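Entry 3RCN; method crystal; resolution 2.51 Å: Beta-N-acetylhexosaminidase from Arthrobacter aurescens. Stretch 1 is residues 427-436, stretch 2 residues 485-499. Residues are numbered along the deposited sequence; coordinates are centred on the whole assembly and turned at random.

Stretch 1 427-436: TLQAVYEFEP
Stretch 2, residues 485-499: NPAGRDYDEFLTRLT

Tyr-432 (chi1 t, chi2 70°), on the short helix 428-432, fills the apolar centre of the contact. Its ring forms an offset stack with that of Phe-494 (chi1 t), centroids 4.3 Å apart, planes at 25°, CE1 of Tyr-432 lying 3.5 Å from CD1 of Phe-494. Over the opposite face lies the aliphatic part of Arg-489 (chi1 t, chi2 128°, chi3 -30°), its CD 3.7 Å from the Tyr-432 ring centroid, a CH-pi contact; Arg-489 and Phe-494 thus sandwich the ring. Tyr-491 (chi1 t) meets Tyr-432 with its edge, CD1 of Tyr-491 being 4.1 Å from CD2 of Tyr-432, and receives Gln-429 (chi1 and chi2 t) over one face, CB of Gln-429 3.4 Å from the Tyr-491 ring centroid. One turn before Tyr-432, Leu-428 (t, p) extends the apolar patch: its CD2 touches CD2 of Leu-498 (t, p) at 3.6 Å and CD2 of Leu-495 at 4.2 Å.

The partner helix, 491-499, runs at 117° to the first, axes 10.8 Å apart at closest approach; CA atoms of Gln-429 and Tyr-491 lie 6.4 Å apart, those of Glu-435 and Pro-486 9.1 Å. Arg-489 (phi/psi -90/115) and Asp-490 (-141/127) are extended. Both helices are N-capped: Thr-427 OG1 (chi1 p) accepts from Ala-430 N at 3.1 Å, and Asp-490 OD1 accepts weakly from Asp-492 N at 3.3 Å.

No direct hydrogen bond joins the stretches; waters bridge them at the polar edge. Water 2 donates to Tyr-432 O (2.9 Å from its O) and Phe-434 O (3.0 Å), and accepts from Arg-489 NH2 (2.6 Å), tying the guanidinium to the backbone at the first helix's end and just past it. Water 3 donates to Tyr-432 OH (3.0 Å from its O) and accepts from Asp-490 N (3.1 Å). At this edge, Glu-435 OE2 stands 4.2 Å from Arg-489 NH2, opposite charges beyond salt-bridge range.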

# COMPACT_ATOMS: atom_id res chain seq x y z
N THR A 427 5.82 -19.50 -18.51
CA THR A 427 7.02 -18.70 -18.35
C THR A 427 6.84 -17.34 -18.97
O THR A 427 5.84 -17.07 -19.64
CB THR A 427 8.23 -19.39 -19.01
OG1 THR A 427 8.02 -19.43 -20.43
CG2 THR A 427 8.39 -20.81 -18.49
N LEU A 428 7.85 -16.50 -18.80
CA LEU A 428 7.82 -15.15 -19.35
C LEU A 428 7.76 -15.20 -20.88
O LEU A 428 7.01 -14.46 -21.50
CB LEU A 428 9.04 -14.36 -18.89
CG LEU A 428 9.05 -12.92 -19.38
CD1 LEU A 428 7.84 -12.16 -18.84
CD2 LEU A 428 10.34 -12.26 -18.96
N GLN A 429 8.55 -16.09 -21.47
CA GLN A 429 8.63 -16.17 -22.92
C GLN A 429 7.36 -16.81 -23.49
O GLN A 429 6.80 -16.33 -24.47
CB GLN A 429 9.88 -16.94 -23.34
CG GLN A 429 10.06 -17.11 -24.84
CD GLN A 429 11.27 -17.98 -25.17
OE1 GLN A 429 11.60 -18.19 -26.33
NE2 GLN A 429 11.94 -18.49 -24.14
N ALA A 430 6.90 -17.89 -22.86
CA ALA A 430 5.70 -18.57 -23.31
C ALA A 430 4.52 -17.60 -23.38
O ALA A 430 3.81 -17.52 -24.38
CB ALA A 430 5.37 -19.74 -22.39
N VAL A 431 4.34 -16.84 -22.31
CA VAL A 431 3.27 -15.87 -22.20
C VAL A 431 3.41 -14.74 -23.23
O VAL A 431 2.42 -14.15 -23.65
CB VAL A 431 3.25 -15.29 -20.76
CG1 VAL A 431 2.95 -13.80 -20.76
CG2 VAL A 431 2.28 -16.06 -19.89
N TYR A 432 4.65 -14.44 -23.62
CA TYR A 432 4.89 -13.34 -24.55
C TYR A 432 4.58 -13.77 -25.96
O TYR A 432 4.31 -12.93 -26.83
CB TYR A 432 6.33 -12.87 -24.48
CG TYR A 432 6.63 -11.68 -25.39
CD1 TYR A 432 6.11 -10.42 -25.12
CD2 TYR A 432 7.45 -11.82 -26.52
CE1 TYR A 432 6.38 -9.33 -25.93
CE2 TYR A 432 7.73 -10.73 -27.34
CZ TYR A 432 7.19 -9.49 -27.04
OH TYR A 432 7.46 -8.41 -27.85
N GLU A 433 4.65 -15.06 -26.19
CA GLU A 433 4.40 -15.63 -27.51
C GLU A 433 2.95 -16.11 -27.71
O GLU A 433 2.61 -16.64 -28.75
CB GLU A 433 5.43 -16.70 -27.80
CG GLU A 433 6.86 -16.12 -27.86
CD GLU A 433 7.91 -17.14 -28.26
OE1 GLU A 433 7.58 -18.36 -28.31
OE2 GLU A 433 9.06 -16.72 -28.52
N PHE A 434 2.10 -15.89 -26.70
CA PHE A 434 0.68 -16.26 -26.75
C PHE A 434 -0.18 -15.56 -27.81
O PHE A 434 0.04 -14.39 -28.12
CB PHE A 434 0.04 -16.02 -25.38
CG PHE A 434 -1.46 -15.90 -25.42
CD1 PHE A 434 -2.27 -17.03 -25.30
CD2 PHE A 434 -2.07 -14.65 -25.58
CE1 PHE A 434 -3.66 -16.91 -25.34
CE2 PHE A 434 -3.47 -14.53 -25.63
CZ PHE A 434 -4.26 -15.65 -25.51
N GLU A 435 -1.19 -16.27 -28.32
CA GLU A 435 -2.18 -15.68 -29.23
C GLU A 435 -3.62 -16.14 -28.94
O GLU A 435 -3.84 -17.25 -28.46
CB GLU A 435 -1.83 -16.00 -30.68
CG GLU A 435 -0.59 -15.29 -31.21
CD GLU A 435 -0.91 -13.99 -31.93
OE1 GLU A 435 -1.75 -14.01 -32.87
OE2 GLU A 435 -0.32 -12.95 -31.57
N PRO A 436 -4.59 -15.25 -29.16
CA PRO A 436 -6.07 -15.36 -29.17
C PRO A 436 -6.74 -15.79 -30.48
O PRO A 436 -7.07 -14.90 -31.27
CB PRO A 436 -6.54 -13.95 -28.80
CG PRO A 436 -5.30 -13.15 -28.53
CD PRO A 436 -4.18 -13.84 -29.23
N ASN A 485 1.59 -4.18 -31.65
CA ASN A 485 1.50 -4.80 -32.96
C ASN A 485 2.18 -6.18 -32.96
O ASN A 485 3.37 -6.30 -32.66
CB ASN A 485 2.13 -3.86 -33.99
CG ASN A 485 2.11 -4.41 -35.41
OD1 ASN A 485 1.50 -5.44 -35.69
ND2 ASN A 485 2.76 -3.70 -36.32
N PRO A 486 1.41 -7.23 -33.30
CA PRO A 486 1.90 -8.61 -33.30
C PRO A 486 3.00 -8.89 -34.32
O PRO A 486 3.71 -9.88 -34.19
CB PRO A 486 0.64 -9.43 -33.63
CG PRO A 486 -0.24 -8.47 -34.34
CD PRO A 486 0.00 -7.14 -33.73
N ALA A 487 3.14 -8.01 -35.31
CA ALA A 487 4.13 -8.19 -36.37
C ALA A 487 5.56 -8.03 -35.86
O ALA A 487 6.46 -8.77 -36.26
CB ALA A 487 3.88 -7.19 -37.48
N GLY A 488 5.75 -7.08 -34.95
CA GLY A 488 7.08 -6.75 -34.48
C GLY A 488 7.53 -7.57 -33.28
O GLY A 488 8.39 -7.13 -32.51
N ARG A 489 6.97 -8.77 -33.12
CA ARG A 489 7.19 -9.56 -31.91
C ARG A 489 8.40 -10.49 -31.98
O ARG A 489 8.45 -11.42 -32.79
CB ARG A 489 5.94 -10.37 -31.57
CG ARG A 489 6.09 -11.28 -30.36
CD ARG A 489 4.97 -11.05 -29.36
NE ARG A 489 4.49 -9.68 -29.41
CZ ARG A 489 3.21 -9.34 -29.57
NH1 ARG A 489 2.87 -8.06 -29.62
NH2 ARG A 489 2.28 -10.28 -29.69
N ASP A 490 9.39 -10.21 -31.12
CA ASP A 490 10.54 -11.08 -30.89
C ASP A 490 10.88 -11.08 -29.39
O ASP A 490 11.07 -10.02 -28.79
CB ASP A 490 11.74 -10.61 -31.72
CG ASP A 490 13.06 -11.24 -31.28
OD1 ASP A 490 13.08 -12.46 -30.96
OD2 ASP A 490 14.09 -10.53 -31.26
N TYR A 491 10.97 -12.26 -28.79
CA TYR A 491 11.19 -12.36 -27.35
C TYR A 491 12.54 -11.79 -26.92
O TYR A 491 12.62 -11.08 -25.92
CB TYR A 491 11.05 -13.80 -26.85
CG TYR A 491 11.37 -13.96 -25.39
CD1 TYR A 491 10.56 -13.39 -24.41
CD2 TYR A 491 12.47 -14.70 -24.97
CE1 TYR A 491 10.85 -13.54 -23.07
CE2 TYR A 491 12.76 -14.86 -23.64
CZ TYR A 491 11.95 -14.28 -22.68
OH TYR A 491 12.24 -14.43 -21.34
N ASP A 492 13.59 -12.12 -27.67
CA ASP A 492 14.95 -11.70 -27.31
C ASP A 492 15.06 -10.19 -27.30
O ASP A 492 15.74 -9.61 -26.46
CB ASP A 492 15.98 -12.29 -28.27
CG ASP A 492 16.11 -13.80 -28.13
OD1 ASP A 492 15.94 -14.32 -27.00
OD2 ASP A 492 16.36 -14.46 -29.16
N GLU A 493 14.38 -9.56 -28.25
CA GLU A 493 14.36 -8.11 -28.34
C GLU A 493 13.62 -7.53 -27.13
O GLU A 493 14.11 -6.59 -26.49
CB GLU A 493 13.69 -7.67 -29.64
CG GLU A 493 13.83 -6.20 -29.96
CD GLU A 493 12.82 -5.33 -29.21
OE1 GLU A 493 11.62 -5.68 -29.22
OE2 GLU A 493 13.25 -4.30 -28.63
N PHE A 494 12.46 -8.10 -26.83
CA PHE A 494 11.65 -7.72 -25.67
C PHE A 494 12.46 -7.73 -24.37
O PHE A 494 12.33 -6.83 -23.55
CB PHE A 494 10.44 -8.65 -25.54
CG PHE A 494 9.59 -8.38 -24.33
CD1 PHE A 494 8.69 -7.32 -24.32
CD2 PHE A 494 9.68 -9.19 -23.21
CE1 PHE A 494 7.90 -7.07 -23.20
CE2 PHE A 494 8.89 -8.94 -22.08
CZ PHE A 494 8.00 -7.88 -22.08
N LEU A 495 13.28 -8.77 -24.19
CA LEU A 495 14.08 -8.92 -22.97
C LEU A 495 14.98 -7.74 -22.71
O LEU A 495 15.08 -7.25 -21.58
CB LEU A 495 14.95 -10.17 -23.06
CG LEU A 495 14.34 -11.45 -22.51
CD1 LEU A 495 15.44 -12.49 -22.37
CD2 LEU A 495 13.69 -11.16 -21.17
N THR A 496 15.64 -7.28 -23.76
CA THR A 496 16.57 -6.17 -23.67
C THR A 496 15.84 -4.90 -23.23
O THR A 496 16.38 -4.09 -22.49
CB THR A 496 17.32 -5.94 -25.00
OG1 THR A 496 16.46 -5.30 -25.95
CG2 THR A 496 17.80 -7.27 -25.58
N ARG A 497 14.60 -4.72 -23.67
CA ARG A 497 13.82 -3.60 -23.16
C ARG A 497 13.40 -3.82 -21.70
O ARG A 497 13.42 -2.89 -20.88
CB ARG A 497 12.63 -3.31 -24.06
CG ARG A 497 13.05 -2.74 -25.40
CD ARG A 497 11.85 -2.40 -26.26
NE ARG A 497 11.19 -3.60 -26.76
CZ ARG A 497 9.88 -3.81 -26.69
NH1 ARG A 497 9.10 -2.90 -26.12
NH2 ARG A 497 9.35 -4.93 -27.18
N LEU A 498 13.04 -5.06 -21.37
CA LEU A 498 12.58 -5.41 -20.03
C LEU A 498 13.68 -5.15 -19.01
O LEU A 498 13.52 -4.37 -18.07
CB LEU A 498 12.14 -6.87 -19.97
CG LEU A 498 11.56 -7.34 -18.64
CD1 LEU A 498 10.20 -6.70 -18.41
CD2 LEU A 498 11.45 -8.84 -18.60
N THR A 499 14.82 -5.81 -19.23
CA THR A 499 15.96 -5.69 -18.33
C THR A 499 16.61 -4.31 -18.44
O THR A 499 17.01 -3.73 -17.43
CB THR A 499 17.00 -6.76 -18.65
OG1 THR A 499 17.51 -6.54 -19.96
CG2 THR A 499 16.35 -8.14 -18.59
O HOH W 1 11.16 -17.27 -19.78
O HOH W 2 2.41 -12.81 -29.06
O HOH W 3 9.31 -7.35 -29.89